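Local coordinates for protein alpha-galactosidase (Thermus thermophilus, PDB 6LCJ) that probably hydrolyses terminal alpha-galactosyl residues from oligosaccharides, as a thermostable hexameric glycosidase of the GH36 family, at residues 262-267 / 272-277. Residues are numbered along the deposited sequence; the frame is centred on the assembly and turned at random.
Sequences VRAGFN and LYALDA
L272 meets A264 and G265 across a beta hairpin, formed by strands 263-267 and 270-274, that belongs to a small antiparallel sheet completed by strand 238-240; the sheet follows the barrel strand 229-234 in this TIM-barrel hydrolase. The hairpin illustrates how an irregular strand pair can be held by two direct backbone bonds and completed by water. Both direct bonds centre on L272: its carbonyl O accepts A264 N at 2.8 Å, and its own N donates to G265 O at 2.7 Å. The strand axes run 151° apart, short of true antiparallel. With CG anti to its carbonyl carbon (chi1 -52°), L272 lays its side chain over the G265 peptide. A CB on G265 would be jammed against the carbonyl O of A264 at these backbone angles, which by itself calls for glycine, and would pack close to L272 CD1. CD1 goes on to meet N267 CB at 3.7 Å, while the L272 side chain also touches L238 and T240 of the third strand. An alanine in place of this leucine removes both methyls and would probably leave a gap between N267 CB and the L238 and T240 side chains, though the two backbone bonds could remain. A264 sets its CB beside L272 CB and A274 CB, and L311 touches it as well.

Y273 and R263 lie side by side and point the same way, guanidinium and ring planes 31° apart. R263 NH2 comes within 2.7 Å of Y273 OH, but at an angle too poor for a hydrogen bond. Instead, one water accepts the N-H of R263 NE, 3.0 Å away in the guanidinium plane, and donates to L272 O, which thus takes a second bond beside that from A264 N. Another water accepts the N-H of A274 at 2.8 Å and probably donates to V262 O.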
ATOM      1  N   VAL E 262      13.203  20.707  16.671  1.00 32.73           N
ATOM      2  CA  VAL E 262      13.320  19.302  17.026  1.00 32.06           C
ATOM      3  C   VAL E 262      12.313  18.961  18.119  1.00 32.52           C
ATOM      4  O   VAL E 262      12.160  19.695  19.103  1.00 30.72           O
ATOM      5  CB  VAL E 262      14.762  19.008  17.460  1.00 33.22           C
ATOM      6  CG1 VAL E 262      14.900  17.602  18.044  1.00 27.19           C
ATOM      7  CG2 VAL E 262      15.685  19.209  16.274  1.00 30.40           C
ATOM      8  N   ARG E 263      11.600  17.856  17.942  1.00 31.96           N
ATOM      9  CA  ARG E 263      10.620  17.435  18.938  1.00 34.07           C
ATOM     10  C   ARG E 263      11.337  16.823  20.137  1.00 31.19           C
ATOM     11  O   ARG E 263      12.257  16.010  19.978  1.00 29.52           O
ATOM     12  CB  ARG E 263       9.637  16.450  18.312  1.00 28.42           C
ATOM     13  CG  ARG E 263       9.196  16.908  16.924  1.00 36.60           C
ATOM     14  CD  ARG E 263       7.735  16.671  16.674  1.00 45.44           C
ATOM     15  NE  ARG E 263       6.900  17.682  17.320  1.00 55.37           N
ATOM     16  CZ  ARG E 263       5.907  18.329  16.715  1.00 58.58           C
ATOM     17  NH1 ARG E 263       5.634  18.074  15.438  1.00 58.93           N
ATOM     18  NH2 ARG E 263       5.191  19.231  17.386  1.00 48.93           N
ATOM     19  N   ALA E 264      10.959  17.255  21.337  1.00 26.30           N
ATOM     20  CA  ALA E 264      11.573  16.733  22.552  1.00 28.89           C
ATOM     21  C   ALA E 264      10.596  15.916  23.392  1.00 27.12           C
ATOM     22  O   ALA E 264      10.879  15.627  24.554  1.00 31.12           O
ATOM     23  CB  ALA E 264      12.172  17.868  23.386  1.00 25.24           C
ATOM     24  N   GLY E 265       9.457  15.537  22.831  1.00 28.74           N
ATOM     25  CA  GLY E 265       8.509  14.698  23.531  1.00 30.00           C
ATOM     26  C   GLY E 265       7.158  15.320  23.811  1.00 30.86           C
ATOM     27  O   GLY E 265       6.779  16.328  23.210  1.00 32.17           O
ATOM     28  N   PHE E 266       6.416  14.716  24.735  1.00 33.30           N
ATOM     29  CA  PHE E 266       5.048  15.117  25.030  1.00 33.62           C
ATOM     30  C   PHE E 266       4.804  14.950  26.520  1.00 38.68           C
ATOM     31  O   PHE E 266       4.869  13.833  27.043  1.00 40.69           O
ATOM     32  CB  PHE E 266       4.054  14.287  24.227  1.00 34.49           C
ATOM     33  CG  PHE E 266       2.672  14.848  24.226  1.00 38.31           C
ATOM     34  CD1 PHE E 266       1.783  14.546  25.252  1.00 36.97           C
ATOM     35  CD2 PHE E 266       2.258  15.695  23.207  1.00 38.65           C
ATOM     36  CE1 PHE E 266       0.506  15.072  25.250  1.00 39.00           C
ATOM     37  CE2 PHE E 266       0.980  16.234  23.203  1.00 35.13           C
ATOM     38  CZ  PHE E 266       0.100  15.919  24.219  1.00 36.19           C
ATOM     39  N   ASN E 267       4.510  16.054  27.196  1.00 38.04           N
ATOM     40  CA  ASN E 267       4.337  16.046  28.641  1.00 36.85           C
ATOM     41  C   ASN E 267       3.533  17.279  29.018  1.00 36.84           C
ATOM     42  O   ASN E 267       3.450  18.240  28.249  1.00 37.09           O
ATOM     43  CB  ASN E 267       5.688  16.018  29.367  1.00 35.94           C
ATOM     44  CG  ASN E 267       5.582  15.454  30.772  1.00 42.25           C
ATOM     45  OD1 ASN E 267       4.826  14.515  31.022  1.00 43.06           O
ATOM     46  ND2 ASN E 267       6.344  16.026  31.698  1.00 40.74           N
ATOM     47  N   LEU E 272       6.720  19.045  23.430  1.00 32.72           N
ATOM     48  CA  LEU E 272       7.911  19.603  24.037  1.00 29.65           C
ATOM     49  C   LEU E 272       8.939  19.929  22.966  1.00 29.26           C
ATOM     50  O   LEU E 272       9.058  19.238  21.951  1.00 28.20           O
ATOM     51  CB  LEU E 272       8.526  18.632  25.046  1.00 31.73           C
ATOM     52  CG  LEU E 272       7.583  18.090  26.116  1.00 30.50           C
ATOM     53  CD1 LEU E 272       8.339  17.109  26.984  1.00 28.61           C
ATOM     54  CD2 LEU E 272       7.000  19.231  26.927  1.00 29.57           C
ATOM     55  N   TYR E 273       9.692  20.985  23.223  1.00 26.34           N
ATOM     56  CA  TYR E 273      10.753  21.440  22.351  1.00 29.72           C
ATOM     57  C   TYR E 273      11.956  21.710  23.227  1.00 29.65           C
ATOM     58  O   TYR E 273      11.846  21.783  24.449  1.00 29.78           O
ATOM     59  CB  TYR E 273      10.332  22.690  21.555  1.00 32.34           C
ATOM     60  CG  TYR E 273       9.116  22.428  20.706  1.00 27.72           C
ATOM     61  CD1 TYR E 273       9.204  21.635  19.572  1.00 30.94           C
ATOM     62  CD2 TYR E 273       7.887  22.941  21.049  1.00 29.17           C
ATOM     63  CE1 TYR E 273       8.111  21.372  18.798  1.00 31.66           C
ATOM     64  CE2 TYR E 273       6.773  22.689  20.269  1.00 32.64           C
ATOM     65  CZ  TYR E 273       6.895  21.900  19.147  1.00 34.00           C
ATOM     66  OH  TYR E 273       5.795  21.640  18.364  1.00 42.91           O
ATOM     67  N   ALA E 274      13.112  21.840  22.594  1.00 29.33           N
ATOM     68  CA  ALA E 274      14.369  21.944  23.304  1.00 26.40           C
ATOM     69  C   ALA E 274      15.009  23.287  22.997  1.00 31.03           C
ATOM     70  O   ALA E 274      14.808  23.854  21.918  1.00 32.07           O
ATOM     71  CB  ALA E 274      15.316  20.807  22.913  1.00 24.41           C
ATOM     72  N   LEU E 275      15.767  23.800  23.962  1.00 31.18           N
ATOM     73  CA  LEU E 275      16.677  24.902  23.707  1.00 30.43           C
ATOM     74  C   LEU E 275      18.014  24.333  23.267  1.00 30.27           C
ATOM     75  O   LEU E 275      18.422  23.261  23.717  1.00 31.78           O
ATOM     76  CB  LEU E 275      16.843  25.777  24.949  1.00 30.80           C
ATOM     77  CG  LEU E 275      15.547  26.415  25.450  1.00 29.81           C
ATOM     78  CD1 LEU E 275      15.779  27.062  26.807  1.00 32.75           C
ATOM     79  CD2 LEU E 275      14.968  27.415  24.449  1.00 31.32           C
ATOM     80  N   ASP E 276      18.687  25.050  22.368  1.00 33.44           N
ATOM     81  CA  ASP E 276      19.874  24.527  21.694  1.00 30.37           C
ATOM     82  C   ASP E 276      21.077  24.688  22.607  1.00 31.34           C
ATOM     83  O   ASP E 276      21.596  25.792  22.774  1.00 35.43           O
ATOM     84  CB  ASP E 276      20.075  25.248  20.363  1.00 35.61           C
ATOM     85  CG  ASP E 276      21.327  24.807  19.623  1.00 36.43           C
ATOM     86  OD1 ASP E 276      22.046  23.893  20.084  1.00 35.73           O
ATOM     87  OD2 ASP E 276      21.581  25.380  18.542  1.00 44.77           O
ATOM     88  N   ALA E 277      21.541  23.580  23.183  1.00 33.87           N
ATOM     89  CA  ALA E 277      22.682  23.628  24.080  1.00 32.78           C
ATOM     90  C   ALA E 277      24.000  23.848  23.342  1.00 35.45           C
ATOM     91  O   ALA E 277      25.046  23.966  23.991  1.00 34.40           O
ATOM     92  CB  ALA E 277      22.730  22.339  24.915  1.00 33.03           C
TER
HETATM   93  O   HOH W   1      13.256  21.920  19.758  1.00 31.44           O
HETATM   94  O   HOH W   2       7.638  18.111  20.182  1.00 40.29           O